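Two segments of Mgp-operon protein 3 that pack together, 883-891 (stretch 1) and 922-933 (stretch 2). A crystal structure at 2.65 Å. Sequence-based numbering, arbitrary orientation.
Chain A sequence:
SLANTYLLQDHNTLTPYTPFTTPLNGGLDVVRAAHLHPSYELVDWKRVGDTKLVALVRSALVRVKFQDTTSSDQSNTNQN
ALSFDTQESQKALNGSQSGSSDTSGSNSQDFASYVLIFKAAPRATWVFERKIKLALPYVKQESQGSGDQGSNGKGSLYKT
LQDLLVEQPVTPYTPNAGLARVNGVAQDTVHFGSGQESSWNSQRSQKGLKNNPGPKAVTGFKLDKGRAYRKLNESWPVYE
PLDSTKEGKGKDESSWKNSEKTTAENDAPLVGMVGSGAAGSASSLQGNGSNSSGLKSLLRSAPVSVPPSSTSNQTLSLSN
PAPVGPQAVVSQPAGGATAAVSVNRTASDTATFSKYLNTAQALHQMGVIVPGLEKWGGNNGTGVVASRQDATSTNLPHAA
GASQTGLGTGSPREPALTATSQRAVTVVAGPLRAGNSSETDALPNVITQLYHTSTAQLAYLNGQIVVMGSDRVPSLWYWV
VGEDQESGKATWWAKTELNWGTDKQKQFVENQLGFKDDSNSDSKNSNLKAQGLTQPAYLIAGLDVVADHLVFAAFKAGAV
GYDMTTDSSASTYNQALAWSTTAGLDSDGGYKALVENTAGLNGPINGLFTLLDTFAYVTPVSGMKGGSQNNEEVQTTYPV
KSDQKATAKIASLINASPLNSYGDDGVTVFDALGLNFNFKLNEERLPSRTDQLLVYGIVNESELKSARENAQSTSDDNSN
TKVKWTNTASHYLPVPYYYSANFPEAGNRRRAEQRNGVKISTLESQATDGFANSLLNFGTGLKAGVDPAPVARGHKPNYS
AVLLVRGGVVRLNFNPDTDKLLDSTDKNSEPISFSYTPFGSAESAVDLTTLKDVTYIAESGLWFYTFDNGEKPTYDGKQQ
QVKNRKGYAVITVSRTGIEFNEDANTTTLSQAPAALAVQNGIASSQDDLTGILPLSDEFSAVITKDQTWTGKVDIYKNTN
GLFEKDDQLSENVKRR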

# COMPACT_ATOMS: atom_id res chain seq x y z
N LYS A 883 -3.06 25.37 3.92
CA LYS A 883 -2.70 25.95 5.21
C LYS A 883 -1.59 25.11 5.88
O LYS A 883 -1.60 23.88 5.80
CB LYS A 883 -3.95 26.02 6.12
CG LYS A 883 -3.82 26.94 7.33
CD LYS A 883 -5.05 26.84 8.25
CE LYS A 883 -4.85 27.57 9.56
NZ LYS A 883 -6.00 27.37 10.48
N ASN A 884 -0.65 25.80 6.53
CA ASN A 884 0.50 25.27 7.26
C ASN A 884 1.36 24.27 6.46
O ASN A 884 1.42 23.09 6.78
CB ASN A 884 0.11 24.69 8.63
CG ASN A 884 0.74 25.45 9.78
OD1 ASN A 884 0.07 26.21 10.50
ND2 ASN A 884 2.05 25.30 9.98
N ARG A 885 2.06 24.80 5.44
CA ARG A 885 3.00 24.05 4.61
C ARG A 885 4.41 24.41 5.14
O ARG A 885 5.43 24.14 4.50
CB ARG A 885 2.86 24.43 3.13
CG ARG A 885 1.63 23.88 2.44
CD ARG A 885 1.75 23.98 0.94
NE ARG A 885 2.62 22.94 0.40
CZ ARG A 885 3.86 23.16 -0.05
NH1 ARG A 885 4.37 24.38 -0.04
NH2 ARG A 885 4.58 22.15 -0.52
N LYS A 886 4.42 25.00 6.34
CA LYS A 886 5.59 25.46 7.07
C LYS A 886 5.64 24.72 8.39
O LYS A 886 4.63 24.58 9.08
CB LYS A 886 5.47 26.97 7.32
CG LYS A 886 6.79 27.70 7.35
CD LYS A 886 6.68 29.04 6.65
CE LYS A 886 7.40 29.06 5.32
NZ LYS A 886 6.85 28.07 4.35
N GLY A 887 6.83 24.26 8.74
CA GLY A 887 7.03 23.55 10.00
C GLY A 887 7.47 22.12 9.86
O GLY A 887 7.71 21.63 8.75
N TYR A 888 7.56 21.45 11.00
CA TYR A 888 8.00 20.07 11.14
C TYR A 888 7.53 19.52 12.49
O TYR A 888 7.20 20.28 13.39
CB TYR A 888 9.54 19.98 11.03
CG TYR A 888 10.29 20.89 11.99
CD1 TYR A 888 10.63 22.19 11.63
CD2 TYR A 888 10.66 20.44 13.26
CE1 TYR A 888 11.31 23.03 12.51
CE2 TYR A 888 11.33 21.28 14.15
CZ TYR A 888 11.66 22.57 13.77
OH TYR A 888 12.32 23.39 14.67
N ALA A 889 7.55 18.19 12.62
CA ALA A 889 7.20 17.48 13.85
C ALA A 889 8.02 16.19 13.90
O ALA A 889 8.36 15.64 12.85
CB ALA A 889 5.71 17.18 13.88
N VAL A 890 8.37 15.73 15.10
CA VAL A 890 9.17 14.51 15.27
C VAL A 890 8.50 13.56 16.28
O VAL A 890 8.15 13.97 17.40
CB VAL A 890 10.66 14.79 15.60
CG1 VAL A 890 11.51 13.53 15.48
CG2 VAL A 890 11.24 15.89 14.72
N ILE A 891 8.35 12.29 15.88
CA ILE A 891 7.80 11.22 16.72
C ILE A 891 8.92 10.26 17.14
O ILE A 891 9.77 9.91 16.32
CB ILE A 891 6.60 10.50 16.04
CG1 ILE A 891 5.32 11.36 16.15
CG2 ILE A 891 6.38 9.08 16.60
CD1 ILE A 891 4.12 10.93 15.28
N ILE A 922 10.17 17.98 19.60
CA ILE A 922 10.79 18.68 18.47
C ILE A 922 9.66 18.93 17.48
O ILE A 922 9.24 18.02 16.77
CB ILE A 922 11.99 17.95 17.82
CG1 ILE A 922 13.07 17.57 18.85
CG2 ILE A 922 12.56 18.81 16.69
CD1 ILE A 922 14.21 16.65 18.32
N ALA A 923 9.12 20.15 17.51
CA ALA A 923 8.02 20.57 16.65
C ALA A 923 8.06 22.07 16.44
O ALA A 923 8.60 22.80 17.28
CB ALA A 923 6.68 20.16 17.24
N SER A 924 7.51 22.51 15.30
CA SER A 924 7.38 23.91 14.88
C SER A 924 6.35 23.99 13.76
O SER A 924 6.08 23.01 13.09
CB SER A 924 8.73 24.47 14.42
OG SER A 924 8.58 25.75 13.82
N SER A 925 5.79 25.18 13.58
CA SER A 925 4.80 25.45 12.54
C SER A 925 5.22 26.72 11.79
O SER A 925 4.49 27.19 10.92
CB SER A 925 3.42 25.63 13.18
OG SER A 925 3.43 26.66 14.15
N GLN A 926 6.40 27.26 12.11
CA GLN A 926 6.86 28.49 11.47
C GLN A 926 8.12 28.34 10.62
O GLN A 926 8.52 29.31 9.97
CB GLN A 926 7.04 29.60 12.53
CG GLN A 926 5.78 30.42 12.83
CD GLN A 926 4.68 29.64 13.53
OE1 GLN A 926 3.65 29.30 12.93
NE2 GLN A 926 4.88 29.34 14.81
N ASP A 927 8.75 27.15 10.59
CA ASP A 927 10.01 27.08 9.84
C ASP A 927 10.18 25.89 8.91
O ASP A 927 9.54 24.86 9.10
CB ASP A 927 11.19 27.14 10.82
CG ASP A 927 11.50 28.52 11.37
OD1 ASP A 927 11.46 29.49 10.58
OD2 ASP A 927 11.81 28.61 12.57
N ASP A 928 11.08 26.03 7.92
CA ASP A 928 11.39 24.96 6.97
C ASP A 928 12.61 24.20 7.45
O ASP A 928 13.66 24.78 7.64
CB ASP A 928 11.57 25.51 5.55
CG ASP A 928 10.28 26.03 4.96
OD1 ASP A 928 9.32 25.23 4.82
OD2 ASP A 928 10.22 27.24 4.65
N LEU A 929 12.45 22.90 7.67
CA LEU A 929 13.49 22.04 8.19
C LEU A 929 14.54 21.57 7.16
O LEU A 929 14.19 21.00 6.13
CB LEU A 929 12.83 20.84 8.88
CG LEU A 929 13.75 19.79 9.47
CD1 LEU A 929 14.21 20.17 10.86
CD2 LEU A 929 13.07 18.48 9.49
N THR A 930 15.84 21.78 7.49
CA THR A 930 16.98 21.31 6.68
C THR A 930 17.28 19.86 7.09
O THR A 930 17.63 19.02 6.25
CB THR A 930 18.19 22.24 6.89
OG1 THR A 930 17.81 23.57 6.56
CG2 THR A 930 19.40 21.83 6.08
N GLY A 931 17.12 19.59 8.38
CA GLY A 931 17.34 18.28 8.97
C GLY A 931 17.67 18.35 10.45
O GLY A 931 17.76 19.43 11.03
N ILE A 932 17.84 17.17 11.05
CA ILE A 932 18.18 17.00 12.46
C ILE A 932 19.46 16.16 12.59
O ILE A 932 19.56 15.07 12.02
CB ILE A 932 16.98 16.40 13.27
CG1 ILE A 932 15.73 17.30 13.14
CG2 ILE A 932 17.35 16.18 14.75
CD1 ILE A 932 14.47 16.63 13.25
N LEU A 933 20.44 16.67 13.35
CA LEU A 933 21.72 15.99 13.58
C LEU A 933 21.78 15.40 14.98
O LEU A 933 21.71 16.16 15.95
CB LEU A 933 22.92 16.95 13.41
CG LEU A 933 23.01 17.82 12.16
CD1 LEU A 933 24.18 18.75 12.26
CD2 LEU A 933 23.14 16.99 10.89

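The centre of the contact is Tyr 888, which has more of its surface covered by the other stretch than any other residue here. With chi1 near +54° (p), the side chain lies across stretch 2 and its ring is held on both faces. Leu 929 CD1 sits over one face, 4.1 Å from the ring centroid of Tyr 888 and only 10° off the ring normal. Over the opposite face lies Ser 924 CB, 3.9 Å from the same centroid and 28° off the normal. Both are CH-pi contacts, so the ring is clamped between a leucine methyl and the methylene of a serine. Its edge is occupied as well: Tyr 888 CE2 lies 3.8 Å from Ile 922 CG2, and Tyr 888 CD1 is 3.8 Å from the carbonyl Asp 927 O. The ring thus touches both strands of stretch 2 and the turn that joins them.

The apolar cluster continues through Val 890, whose CA-to-CB bond points toward stretch 2. Val 890 CG2 packs 3.8 Å from Ile 922 CG2 and 3.6 Å from Ile 932 CD1. One methyl therefore meets residues from both strands of stretch 2, extending the hydrophobic patch beyond the tyrosine.

Beneath these side chains, strand 888-891 and strand 922-924 run antiparallel, their axes at 159° and 4.7 Å apart at closest approach. Tyr 888 and Ser 924 form a hydrogen-bonded pair: Tyr 888 N donates to Ser 924 O at 3.0 Å, and Ser 924 N returns the bond to Tyr 888 O, also at 3.0 Å. Their side chains share one face of the sheet, which places the Ser 924 methylene against the ring. Ala 889 and Ala 923 make the neighbouring non-hydrogen-bonded pair, with their side chains on the other face and their CA atoms 4.2 Å apart. A weak bond from Val 890 N to Ile 922 O, at 3.0 Å, extends the ladder past this pair.

At the other end of the ladder, Gly 887 fits tightly against stretch 2. Its CA is 3.3 Å from Ser 924 O, in a CA-H...O contact, and 3.9 Å from Ser 925 CA. A CB here would clash with both of those atoms, and the backbone angles by themselves also call for glycine. Gly 887 N makes a weak hydrogen bond to Asp 927 O at 2.8 Å, tying the strand's entrance to the turn. That turn is braced internally by a hydrogen bond of 3.2 Å from Gln 926 N to Ser 924 OG.

The outer edge is polar. Asn 884 ND2 donates to Ser 925 O at 3.2 Å and, within its own stretch, makes a weak bond to Lys 886 O at 2.8 Å. The amide thus lies near two carbonyl oxygens, Lys 886 O and Ser 925 O, that are themselves 3.2 Å apart and cannot bond to each other. The exposed Lys 886 runs along the turn: its CG lies 3.5 Å from Gln 926 O, and its NZ forms a salt bridge with Asp 928 OD2 at 3.5 Å.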